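Local coordinates for BepC protein (Bartonella tribocorum, PDB 4WGJ) that probably transfers AMP from ATP to threonine or tyrosine side chains of target proteins, through the Fic domain captured here with a bound ATP analogue, at residues 163-166 with 167-171; 202-205 with 206-209. All coordinates share one frame; numbering follows the deposited sequence. Where two conformers were deposited one is given.

Overall arrangement
Each interaction is a one-turn contact within its own helix, and interaction 1 comes first along the chain. It lies deep in the protein on helix 159-174, its centre about 9 Å from that of the chain, whereas interaction 2 occupies helix 202-211, partly solvent-facing, its centre about 17 Å from that point. Their centres are about 15 Å apart, yet they meet: Met-167 CE packs on Phe-208 CE2 at 3.9 Å. Helix 135-152 receives side chains from both, with Phe-146 touching Met-167, Met-204 and Phe-208, and the short strands 176-178 and 212-214 that follow the two helices pair antiparallel. The nucleotide-binding helix is thus tied into the helical core of the Fic domain.

Interaction 1 (163-166 with 167-171); sequences NRMF and MEKLG. With GLY (glycine), chain D; ANP (phosphoaminophosphonic acid-adenylate ester), chain B.
Arg-164, whose backbone carbonyl takes the N-H of Glu-168 one turn on, holds two bound groups with one guanidinium. Its edge grips the gamma-phosphate of the ATP analogue by a nearly straight pair of hydrogen bonds, NH1 to O3G at 2.9 Å (171°) and NH2 to O1G at 3.0 Å. Over the centre of one face sits carboxylate oxygen OXT of a bound glycine, 3.3 Å from NE of Arg-164. Extended at chi2, the chain bends at chi3 (-65°), turning this group toward the phosphate; arginine suits the place, because two parallel-pointing N-H donors can meet two phosphate oxygens while the flat face remains for the carboxylate.

Farther along, the helix serves packing. SD of Met-167 lies at the edge of the Phe-166 ring, 4.1 Å from CD1, a Met-aromatic contact between neighbours that also pack against helix 135-152 through Leu-149 and Phe-146. On another side, Met-165 and Lys-169 run alongside each other, SD being 4.0 Å from CD, while the lysine ammonium is satisfied by Phe-48 O, Glu-51 O and Gln-172. Glu-168 forms a salt bridge with Arg-49, and Asn-163 ND2 bonds to Glu-150. A helix that begins within the Fic signature HxFx(D/E)GNGRxxR, here HPFRKGNGRANR with lysine for the acid, and carries its final arginine, Arg-164, to the gamma-phosphate is the hallmark of the Fic active site.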
loop_
_atom_site.group_PDB
_atom_site.type_symbol
_atom_site.label_atom_id
_atom_site.label_comp_id
_atom_site.label_asym_id
_atom_site.label_seq_id
_atom_site.Cartn_x
_atom_site.Cartn_y
_atom_site.Cartn_z
ATOM N N ASN A 163 -1.350 0.740 1.899
ATOM C CA ASN A 163 -1.417 -0.463 2.716
ATOM C C ASN A 163 -1.526 -0.130 4.206
ATOM O O ASN A 163 -2.256 -0.787 4.959
ATOM C CB ASN A 163 -0.178 -1.331 2.478
ATOM C CG ASN A 163 -0.184 -2.011 1.129
ATOM O OD1 ASN A 163 -1.216 -2.091 0.466
ATOM N ND2 ASN A 163 0.982 -2.533 0.721
ATOM N N ARG A 164 -0.761 0.863 4.650
ATOM C CA ARG A 164 -0.834 1.255 6.059
ATOM C C ARG A 164 -2.220 1.811 6.403
ATOM O O ARG A 164 -2.781 1.485 7.455
ATOM C CB ARG A 164 0.277 2.252 6.393
ATOM C CG ARG A 164 1.649 1.580 6.274
ATOM C CD ARG A 164 2.770 2.341 6.948
ATOM N NE ARG A 164 3.027 3.633 6.339
ATOM C CZ ARG A 164 3.826 3.832 5.288
ATOM N NH1 ARG A 164 4.456 2.810 4.705
ATOM N NH2 ARG A 164 3.995 5.065 4.823
ATOM N N MET A 165 -2.800 2.609 5.517
ATOM C CA MET A 165 -4.156 3.096 5.772
ATOM C C MET A 165 -5.176 1.947 5.779
ATOM O O MET A 165 -6.097 1.925 6.596
ATOM C CB MET A 165 -4.553 4.158 4.740
ATOM C CG MET A 165 -5.974 4.667 4.904
ATOM S SD MET A 165 -6.245 5.499 6.501
ATOM C CE MET A 165 -5.102 6.860 6.348
ATOM N N PHE A 166 -5.016 0.992 4.863
ATOM C CA PHE A 166 -5.864 -0.198 4.879
ATOM C C PHE A 166 -5.855 -0.841 6.274
ATOM O O PHE A 166 -6.898 -1.247 6.797
ATOM C CB PHE A 166 -5.377 -1.184 3.815
ATOM C CG PHE A 166 -6.275 -2.382 3.594
ATOM C CD1 PHE A 166 -6.208 -3.493 4.431
ATOM C CD2 PHE A 166 -7.115 -2.436 2.488
ATOM C CE1 PHE A 166 -6.993 -4.614 4.195
ATOM C CE2 PHE A 166 -7.911 -3.550 2.245
ATOM C CZ PHE A 166 -7.848 -4.647 3.092
ATOM N N MET A 167 -4.675 -0.914 6.879
ATOM C CA MET A 167 -4.557 -1.515 8.207
ATOM C C MET A 167 -5.207 -0.652 9.288
ATOM O O MET A 167 -5.811 -1.181 10.219
ATOM C CB MET A 167 -3.090 -1.766 8.563
ATOM C CG MET A 167 -2.356 -2.710 7.590
ATOM S SD MET A 167 -3.241 -4.225 7.209
ATOM C CE MET A 167 -3.386 -5.005 8.820
ATOM N N GLU A 168 -5.064 0.665 9.183
ATOM C CA GLU A 168 -5.729 1.550 10.140
ATOM C C GLU A 168 -7.241 1.345 10.096
ATOM O O GLU A 168 -7.898 1.283 11.141
ATOM C CB GLU A 168 -5.416 3.019 9.856
ATOM C CG GLU A 168 -3.973 3.431 10.040
ATOM C CD GLU A 168 -3.844 4.941 10.152
ATOM O OE1 GLU A 168 -4.763 5.583 10.714
ATOM O OE2 GLU A 168 -2.840 5.493 9.670
ATOM N N LYS A 169 -7.789 1.256 8.882
ATOM C CA LYS A 169 -9.240 1.131 8.725
ATOM C C LYS A 169 -9.710 -0.250 9.164
ATOM O O LYS A 169 -10.765 -0.388 9.778
ATOM C CB LYS A 169 -9.666 1.403 7.269
ATOM C CG LYS A 169 -9.213 2.757 6.714
ATOM C CD LYS A 169 -9.772 3.929 7.506
ATOM C CE LYS A 169 -11.278 4.022 7.389
ATOM N NZ LYS A 169 -11.773 5.191 8.182
ATOM N N LEU A 170 -8.927 -1.277 8.849
ATOM C CA LEU A 170 -9.223 -2.624 9.314
ATOM C C LEU A 170 -9.250 -2.666 10.850
ATOM O O LEU A 170 -10.164 -3.229 11.447
ATOM C CB LEU A 170 -8.190 -3.620 8.763
ATOM C CG LEU A 170 -8.464 -5.102 9.038
ATOM C CD1 LEU A 170 -9.795 -5.562 8.435
ATOM C CD2 LEU A 170 -7.296 -5.957 8.505
ATOM N N GLY A 171 -8.257 -2.047 11.483
ATOM C CA GLY A 171 -8.234 -1.959 12.932
ATOM C C GLY A 171 -9.462 -1.239 13.469
ATOM O O GLY A 171 -10.105 -1.702 14.425
HETATM N N GLY D . 7.739 4.963 6.215
HETATM C CA GLY D . 7.211 5.626 7.392
HETATM C C GLY D . 6.261 4.733 8.167
HETATM O O GLY D . 5.686 5.120 9.186
HETATM O OXT GLY D . 6.044 3.585 7.784
HETATM P PG ANP B . 6.478 4.816 1.756
HETATM O O1G ANP B . 5.654 5.961 2.459
HETATM O O2G ANP B . 7.924 5.013 2.119
HETATM O O3G ANP B . 5.968 3.432 2.296
HETATM P PB ANP B . 5.089 4.509 -0.867
HETATM O O1B ANP B . 3.855 4.779 -0.070
HETATM O O2B ANP B . 5.127 5.317 -2.197
HETATM N N3B ANP B . 6.449 4.920 0.043
HETATM P PA ANP B . 6.049 2.336 -2.370
HETATM O O1A ANP B . 7.328 3.074 -2.554
HETATM O O2A ANP B . 5.277 2.002 -3.640
HETATM O O3A ANP B . 5.088 2.993 -1.284
HETATM O "O5'" ANP B . 6.376 0.992 -1.589
HETATM C "C5'" ANP B . 7.133 1.075 -0.357
HETATM C "C4'" ANP B . 6.996 -0.196 0.444
HETATM O "O4'" ANP B . 7.937 -1.187 -0.049
HETATM C "C3'" ANP B . 7.296 -0.018 1.936
HETATM O "O3'" ANP B . 6.371 -0.718 2.765
HETATM C "C2'" ANP B . 8.716 -0.575 2.065
HETATM O "O2'" ANP B . 9.016 -1.042 3.375
HETATM C "C1'" ANP B . 8.664 -1.709 1.047
HETATM N N9 ANP B . 9.984 -2.150 0.602
HETATM C C8 ANP B . 11.082 -1.363 0.365
HETATM N N7 ANP B . 12.149 -2.031 -0.002
HETATM C C5 ANP B . 11.727 -3.351 -0.006
HETATM C C6 ANP B . 12.387 -4.562 -0.302
HETATM N N6 ANP B . 13.666 -4.634 -0.676
HETATM N N1 ANP B . 11.676 -5.707 -0.203
HETATM C C2 ANP B . 10.397 -5.639 0.176
HETATM N N3 ANP B . 9.671 -4.560 0.482
HETATM C C4 ANP B . 10.396 -3.443 0.369
#

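Interaction 2 (202-205 with 206-209); sequences QPMK and DLFE
CG of Gln-202 lies opposite the backbone N (chi1 -163°), and a kink at chi2 (56°) then carries the amide forward along the helix; Asp-206, its CG swung beside its own backbone N, brings the carboxylate to meet it. NE2 of Gln-202 donates to OD1 of Asp-206 over 2.9 Å. The oxygen lies in the plane of the amide, whereas the donor stands well above that of the carboxylate. The amide and carboxylate planes are 49° apart. The same pair is joined through the backbone, Asp-206 N to Gln-202 O at 2.9 Å, which makes a double link across one turn.

These residues form the opening turns of helix 202-211, a setting in which proline is at home: Pro-203 has no N-H to give, but its carbonyl still accepts Leu-207 N at 2.9 Å. The Gln-202 and Asp-206 pair lies on the exposed side of the helix.

On the buried side, Met-204 and Phe-208 run alongside each other. The sulfur sits at the ring edge, SD to CE1 3.8 Å, in a Met-aromatic contact. A flexible thioether suits the place, since it also fills between Ala-191 and Cys-192 of helix 185-198 and Phe-146 of helix 135-152, whose ring meets that of Phe-208 at an incline. Glu-209 OE2 is hydrogen-bonded to His-135 NE2 at the start of helix 135-152.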
loop_
_atom_site.group_PDB
_atom_site.type_symbol
_atom_site.label_atom_id
_atom_site.label_comp_id
_atom_site.label_asym_id
_atom_site.label_seq_id
_atom_site.Cartn_x
_atom_site.Cartn_y
_atom_site.Cartn_z
ATOM N N GLN A 202 9.304 -12.228 12.045
ATOM C CA GLN A 202 9.328 -11.772 13.435
ATOM C C GLN A 202 9.380 -10.243 13.588
ATOM O O GLN A 202 8.652 -9.698 14.422
ATOM C CB GLN A 202 10.490 -12.409 14.208
ATOM C CG GLN A 202 10.318 -12.300 15.713
ATOM C CD GLN A 202 8.996 -12.908 16.174
ATOM O OE1 GLN A 202 8.700 -14.069 15.884
ATOM N NE2 GLN A 202 8.184 -12.115 16.864
ATOM N N PRO A 203 10.226 -9.543 12.805
ATOM C CA PRO A 203 10.203 -8.083 12.940
ATOM C C PRO A 203 8.828 -7.477 12.641
ATOM O O PRO A 203 8.418 -6.525 13.320
ATOM C CB PRO A 203 11.234 -7.626 11.909
ATOM C CG PRO A 203 12.218 -8.749 11.870
ATOM C CD PRO A 203 11.363 -9.987 11.974
ATOM N N MET A 204 8.119 -8.026 11.658
ATOM C CA MET A 204 6.796 -7.490 11.329
ATOM C C MET A 204 5.805 -7.817 12.446
ATOM O O MET A 204 4.972 -6.984 12.807
ATOM C CB MET A 204 6.295 -8.038 9.990
ATOM C CG MET A 204 5.043 -7.342 9.491
ATOM S SD MET A 204 5.382 -5.644 9.004
ATOM C CE MET A 204 6.227 -5.911 7.441
ATOM N N LYS A 205 5.879 -9.032 12.981
ATOM C CA LYS A 205 5.046 -9.408 14.123
ATOM C C LYS A 205 5.268 -8.450 15.285
ATOM O O LYS A 205 4.308 -7.982 15.914
ATOM C CB LYS A 205 5.341 -10.841 14.562
ATOM C CG LYS A 205 4.968 -11.887 13.523
ATOM C CD LYS A 205 3.467 -12.007 13.352
ATOM C CE LYS A 205 3.128 -13.084 12.323
ATOM N NZ LYS A 205 1.678 -13.115 12.033
ATOM N N ASP A 206 6.536 -8.159 15.566
ATOM C CA ASP A 206 6.887 -7.239 16.641
ATOM C C ASP A 206 6.332 -5.849 16.362
ATOM O O ASP A 206 5.825 -5.183 17.267
ATOM C CB ASP A 206 8.410 -7.160 16.826
ATOM C CG ASP A 206 9.009 -8.448 17.373
ATOM O OD1 ASP A 206 8.250 -9.339 17.816
ATOM O OD2 ASP A 206 10.255 -8.558 17.379
ATOM N N LEU A 207 6.447 -5.415 15.109
ATOM C CA LEU A 207 5.964 -4.103 14.706
ATOM C C LEU A 207 4.473 -3.977 14.997
ATOM O O LEU A 207 4.022 -3.006 15.605
ATOM C CB LEU A 207 6.251 -3.866 13.222
ATOM C CG LEU A 207 5.785 -2.537 12.624
ATOM C CD1 LEU A 207 6.370 -1.376 13.395
ATOM C CD2 LEU A 207 6.186 -2.456 11.153
ATOM N N PHE A 208 3.696 -4.968 14.573
ATOM C CA PHE A 208 2.257 -4.867 14.796
ATOM C C PHE A 208 1.880 -5.000 16.269
ATOM O O PHE A 208 0.889 -4.414 16.705
ATOM C CB PHE A 208 1.506 -5.873 13.911
ATOM C CG PHE A 208 1.213 -5.310 12.553
ATOM C CD1 PHE A 208 2.202 -5.271 11.583
ATOM C CD2 PHE A 208 -0.014 -4.712 12.283
ATOM C CE1 PHE A 208 1.955 -4.697 10.338
ATOM C CE2 PHE A 208 -0.267 -4.132 11.049
ATOM C CZ PHE A 208 0.720 -4.125 10.073
ATOM N N GLU A 209 2.679 -5.713 17.054
ATOM C CA GLU A 209 2.478 -5.710 18.498
ATOM C C GLU A 209 2.710 -4.293 19.046
ATOM O O GLU A 209 1.994 -3.832 19.942
ATOM C CB GLU A 209 3.412 -6.724 19.176
ATOM C CG GLU A 209 3.575 -6.532 20.673
ATOM C CD GLU A 209 2.271 -6.701 21.426
ATOM O OE1 GLU A 209 1.434 -7.520 20.981
ATOM O OE2 GLU A 209 2.083 -6.017 22.457
#